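Local coordinates for ribosomal-protein-serine acetyltransferase, putative (Vibrio cholerae O1 biovar eltor, PDB 2FCK), which is of unknown function but has a GNAT fold and may acetylate the N terminus of a ribosomal protein, at residues Q159-R164 / G174-L179; R18-D23 / Q56-T61. All blocks are in the same frame, centred on the assembly; numbering follows the deposited sequence. Where two conformers were deposited one is given.

Overall arrangement
From the N terminus, strand 15-18 gives way to a loop at 18-23, which contact 2 brings against helix 51-66 at 56-61; the 32 residues between hold helix 25-33 and the start of helix 51-66, with loop making up the rest. The chain then builds the central strands before reaching strand 156-164, where contact 1 closes a loop of nine residues by pairing 159-164 with 174-179 of strand 170-179. The two loops follow one another, neither nested nor crossed. The centres of contacts 1 and 2 are 28 Å apart, on opposite sides of the chain's centre. Contact 2 ties the loop leaving strand 15-18 to helix 51-66, whereas contact 1 pairs C-terminal strands beside the second subunit.

Contact 1 (Q159-R164 / G174-L179); sequences QLAPNR and GIVFSL. With NO3 (nitrate ion), chain G.
Arg164 and Val176 cross at about a right angle. The arginine leaves the backbone with CG anti to N (chi1 -176°) and bends at chi2 (70°), which lays its aliphatic stem past the valine, CG of Arg164 lying 4.0 Å from CG2 of Val176. That methyl is also 3.8 Å from NE of Arg164, an oblique approach to the guanidinium. The same valine methyl meets CB of Ala161 at 4.1 Å, so one branch serves both partners. Leu160 and Ile175 project from the other face of the sheet, as a non-hydrogen-bonded antiparallel pair, and cross obliquely, with CD1 of Leu160 4.1 Å from CG1 of Ile175.

Three backbone bonds hold this register. Val176 N reaches Gln159 O at 2.8 Å, nearly along the C=O axis, and Ala161 N gives an equally short bond (2.8 Å) to Gly174 O, in the carbonyl plane. The return bond of that hydrogen-bonded pair, Gly174 N to Ala161 O, is longer at 3.0 Å, its donor above the carbonyl plane. Ala161 to Arg164 then forms a type II turn, whose third residue, Asn163, donates its backbone N-H to O1 of a nitrate at 2.8 Å; the ion probably comes from the crystallisation liquor.

Chemically, the arginine thus plays two parts: an apolar stem packed on Val176, and a charged end whose NH2 forms a salt bridge with OE1 of Glu136 in the same chain, while a cation-pi contact with Phe96 of the second subunit brings this strand pair to the dimer interface.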
# COMPACT_ATOMS: atom_id res chain seq x y z
N GLN A 159 6.99 -1.77 -13.00
CA GLN A 159 6.99 -0.45 -13.52
C GLN A 159 8.11 0.46 -13.00
O GLN A 159 8.65 0.24 -11.92
CB GLN A 159 5.63 0.16 -13.21
CG GLN A 159 5.25 1.22 -14.15
CD GLN A 159 4.51 0.74 -15.38
OE1 GLN A 159 4.01 1.56 -16.14
NE2 GLN A 159 4.45 -0.56 -15.60
N LEU A 160 8.43 1.48 -13.80
CA LEU A 160 9.09 2.64 -13.28
C LEU A 160 7.91 3.58 -12.94
O LEU A 160 7.20 4.04 -13.86
CB LEU A 160 9.92 3.30 -14.39
CG LEU A 160 10.62 4.60 -14.01
CD1 LEU A 160 11.51 4.38 -12.83
CD2 LEU A 160 11.50 5.08 -15.23
N ALA A 161 7.72 3.83 -11.67
CA ALA A 161 6.52 4.53 -11.18
C ALA A 161 6.87 5.91 -10.61
O ALA A 161 7.62 6.00 -9.64
CB ALA A 161 5.89 3.68 -10.15
N PRO A 162 6.29 6.98 -11.18
CA PRO A 162 6.56 8.31 -10.60
C PRO A 162 6.01 8.47 -9.18
O PRO A 162 5.01 7.82 -8.80
CB PRO A 162 5.87 9.29 -11.57
CG PRO A 162 4.86 8.49 -12.28
CD PRO A 162 5.44 7.07 -12.38
N ASN A 163 6.72 9.29 -8.38
CA ASN A 163 6.35 9.57 -6.99
C ASN A 163 6.09 8.33 -6.15
O ASN A 163 5.25 8.29 -5.24
CB ASN A 163 5.10 10.51 -6.97
CG ASN A 163 5.36 11.92 -7.46
OD1 ASN A 163 4.49 12.82 -7.26
ND2 ASN A 163 6.48 12.15 -8.13
N ARG A 164 6.83 7.25 -6.42
CA ARG A 164 6.54 6.00 -5.76
C ARG A 164 7.10 5.83 -4.31
O ARG A 164 6.62 5.01 -3.53
CB ARG A 164 6.96 4.83 -6.69
CG ARG A 164 6.62 3.47 -6.17
CD ARG A 164 5.09 3.28 -6.21
NE ARG A 164 4.78 1.99 -5.64
CZ ARG A 164 4.88 1.66 -4.37
NH1 ARG A 164 5.30 2.56 -3.47
NH2 ARG A 164 4.58 0.45 -3.97
N GLY A 174 10.31 5.43 -8.56
CA GLY A 174 10.94 4.15 -8.14
C GLY A 174 10.53 2.98 -9.01
O GLY A 174 9.47 2.98 -9.64
N ILE A 175 11.43 2.00 -9.11
CA ILE A 175 11.13 0.80 -9.85
C ILE A 175 10.44 -0.19 -8.91
O ILE A 175 10.95 -0.52 -7.83
CB ILE A 175 12.42 0.10 -10.35
CG1 ILE A 175 13.30 1.07 -11.14
CG2 ILE A 175 11.99 -1.17 -11.09
CD1 ILE A 175 14.77 0.55 -11.38
N VAL A 176 9.28 -0.66 -9.33
CA VAL A 176 8.51 -1.62 -8.57
C VAL A 176 8.83 -3.04 -9.03
O VAL A 176 8.72 -3.32 -10.23
CB VAL A 176 6.99 -1.34 -8.80
CG1 VAL A 176 6.13 -2.41 -8.15
CG2 VAL A 176 6.68 0.09 -8.34
N PHE A 177 9.25 -3.88 -8.08
CA PHE A 177 9.38 -5.31 -8.33
C PHE A 177 8.31 -6.03 -7.50
O PHE A 177 7.99 -5.58 -6.38
CB PHE A 177 10.76 -5.80 -7.84
CG PHE A 177 11.91 -5.21 -8.59
CD1 PHE A 177 12.54 -5.92 -9.60
CD2 PHE A 177 12.36 -3.93 -8.26
CE1 PHE A 177 13.62 -5.36 -10.28
CE2 PHE A 177 13.44 -3.34 -8.90
CZ PHE A 177 14.07 -4.07 -9.96
N SER A 178 7.85 -7.19 -7.99
CA SER A 178 6.90 -7.98 -7.24
C SER A 178 7.39 -9.40 -6.99
O SER A 178 8.20 -9.95 -7.74
CB SER A 178 5.55 -8.06 -7.98
OG SER A 178 5.69 -8.89 -9.12
N LEU A 179 6.85 -9.98 -5.92
CA LEU A 179 6.99 -11.41 -5.65
C LEU A 179 5.59 -11.95 -5.36
O LEU A 179 4.82 -11.30 -4.63
CB LEU A 179 7.85 -11.61 -4.39
CG LEU A 179 9.29 -11.13 -4.48
CD1 LEU A 179 9.69 -10.35 -3.25
CD2 LEU A 179 10.15 -12.30 -4.67
N NO3 G . 9.10 11.49 -9.49
O1 NO3 G . 8.85 11.12 -8.18
O2 NO3 G . 9.91 12.62 -9.75
O3 NO3 G . 8.56 10.76 -10.54

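Contact 2 (R18-D23 / Q56-T61); sequences RLITAD and QFIQAT
Phe57 O is gripped twice from within its own helix, by Thr61 N at 3.1 Å and by Thr61 OG1 at 2.9 Å. The hydroxyl donates from above the carbonyl plane, with a C=O...donor angle of 145°, and its oxygen also lies over one face of the Phe57 ring, offset toward the rim. Between the segments, a water supplies the polar link by donating to Ile20 O at 2.8 Å and to Ile58 O at 2.9 Å.

Beside that bridge the two isoleucine side chains cross at about a right angle. Both place CG2 anti to the backbone N, but use it differently: CG2 of Ile20 touches CD1 of Ile58 at 3.7 Å, whereas CG2 of Ile58 presses against the loop backbone, 3.4 Å from Ile20 O. Farther along, CD2 of Leu19 lies 4.4 Å from CG2 of Thr61, a looser touch.

This packing sets the loop after strand 15-18 against helix 51-66. Ile58 also rests on Ala25 and Leu28 of helix 25-33, while Ile20 reaches Leu83 and Met86 of strand 83-93, placing the contact where the two N-terminal helices meet the sheet of the GNAT domain.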
# COMPACT_ATOMS: atom_id res chain seq x y z
N ARG A 18 16.45 -9.52 13.67
CA ARG A 18 15.80 -9.12 14.93
C ARG A 18 15.82 -7.61 15.09
O ARG A 18 16.51 -6.90 14.35
CB ARG A 18 16.56 -9.75 16.12
CG ARG A 18 18.08 -9.42 16.18
CD ARG A 18 18.61 -9.75 17.57
NE ARG A 18 20.05 -9.57 17.69
CZ ARG A 18 20.62 -8.42 18.03
NH1 ARG A 18 19.87 -7.33 18.22
NH2 ARG A 18 21.95 -8.35 18.15
N LEU A 19 15.09 -7.12 16.10
CA LEU A 19 15.14 -5.71 16.43
C LEU A 19 16.56 -5.35 16.81
O LEU A 19 17.18 -6.01 17.68
CB LEU A 19 14.29 -5.40 17.65
CG LEU A 19 12.89 -4.98 17.29
CD1 LEU A 19 12.11 -4.81 18.60
CD2 LEU A 19 12.81 -3.69 16.43
N ILE A 20 17.03 -4.25 16.23
CA ILE A 20 18.25 -3.60 16.76
C ILE A 20 17.90 -2.92 18.09
O ILE A 20 16.87 -2.24 18.20
CB ILE A 20 18.78 -2.56 15.75
CG1 ILE A 20 19.07 -3.23 14.38
CG2 ILE A 20 20.01 -1.85 16.32
CD1 ILE A 20 19.46 -2.21 13.30
N THR A 21 18.74 -3.12 19.13
CA THR A 21 18.45 -2.52 20.43
C THR A 21 19.15 -1.17 20.63
O THR A 21 20.10 -0.83 19.91
CB THR A 21 18.88 -3.45 21.58
OG1 THR A 21 20.30 -3.49 21.60
CG2 THR A 21 18.37 -4.84 21.36
N ALA A 22 18.67 -0.41 21.62
CA ALA A 22 19.24 0.88 21.98
C ALA A 22 20.74 0.79 22.24
O ALA A 22 21.50 1.66 21.84
CB ALA A 22 18.53 1.45 23.23
N ASP A 23 21.18 -0.29 22.88
CA ASP A 23 22.58 -0.46 23.14
C ASP A 23 23.44 -0.72 21.90
O ASP A 23 24.65 -0.88 22.05
CB ASP A 23 22.79 -1.59 24.14
CG ASP A 23 22.29 -1.23 25.54
OD1 ASP A 23 22.28 -0.03 25.93
OD2 ASP A 23 21.90 -2.18 26.26
N GLN A 56 18.13 7.52 17.68
CA GLN A 56 16.78 7.98 17.31
C GLN A 56 16.07 7.04 16.31
O GLN A 56 14.87 6.71 16.42
CB GLN A 56 16.87 9.43 16.80
CG GLN A 56 15.85 9.80 15.71
CD GLN A 56 15.58 11.30 15.60
OE1 GLN A 56 15.92 12.08 16.50
NE2 GLN A 56 14.95 11.70 14.50
N PHE A 57 16.84 6.62 15.32
CA PHE A 57 16.36 5.66 14.33
C PHE A 57 15.99 4.32 14.94
O PHE A 57 14.96 3.75 14.60
CB PHE A 57 17.41 5.45 13.24
CG PHE A 57 17.01 4.39 12.24
CD1 PHE A 57 16.05 4.65 11.26
CD2 PHE A 57 17.53 3.12 12.34
CE1 PHE A 57 15.65 3.65 10.36
CE2 PHE A 57 17.15 2.13 11.46
CZ PHE A 57 16.21 2.38 10.46
N ILE A 58 16.85 3.81 15.83
CA ILE A 58 16.56 2.57 16.53
C ILE A 58 15.25 2.67 17.34
O ILE A 58 14.38 1.77 17.22
CB ILE A 58 17.78 2.19 17.41
CG1 ILE A 58 18.96 1.75 16.50
CG2 ILE A 58 17.43 1.13 18.47
CD1 ILE A 58 20.30 1.71 17.25
N GLN A 59 15.09 3.76 18.10
CA GLN A 59 13.86 3.97 18.93
C GLN A 59 12.57 4.01 18.06
O GLN A 59 11.54 3.39 18.41
CB GLN A 59 13.96 5.14 19.96
CG GLN A 59 15.15 6.11 19.83
CD GLN A 59 15.06 7.41 20.66
OE1 GLN A 59 14.10 8.21 20.52
NE2 GLN A 59 16.07 7.64 21.52
N ALA A 60 12.66 4.68 16.91
CA ALA A 60 11.56 4.77 15.94
C ALA A 60 11.15 3.41 15.34
O ALA A 60 9.97 3.07 15.21
CB ALA A 60 11.96 5.70 14.86
N THR A 61 12.16 2.61 15.01
CA THR A 61 11.90 1.32 14.44
C THR A 61 11.23 0.39 15.45
O THR A 61 10.32 -0.39 15.12
CB THR A 61 13.28 0.73 13.97
OG1 THR A 61 13.86 1.62 12.99
CG2 THR A 61 13.12 -0.62 13.36
O HOH W 1 15.17 -0.92 16.34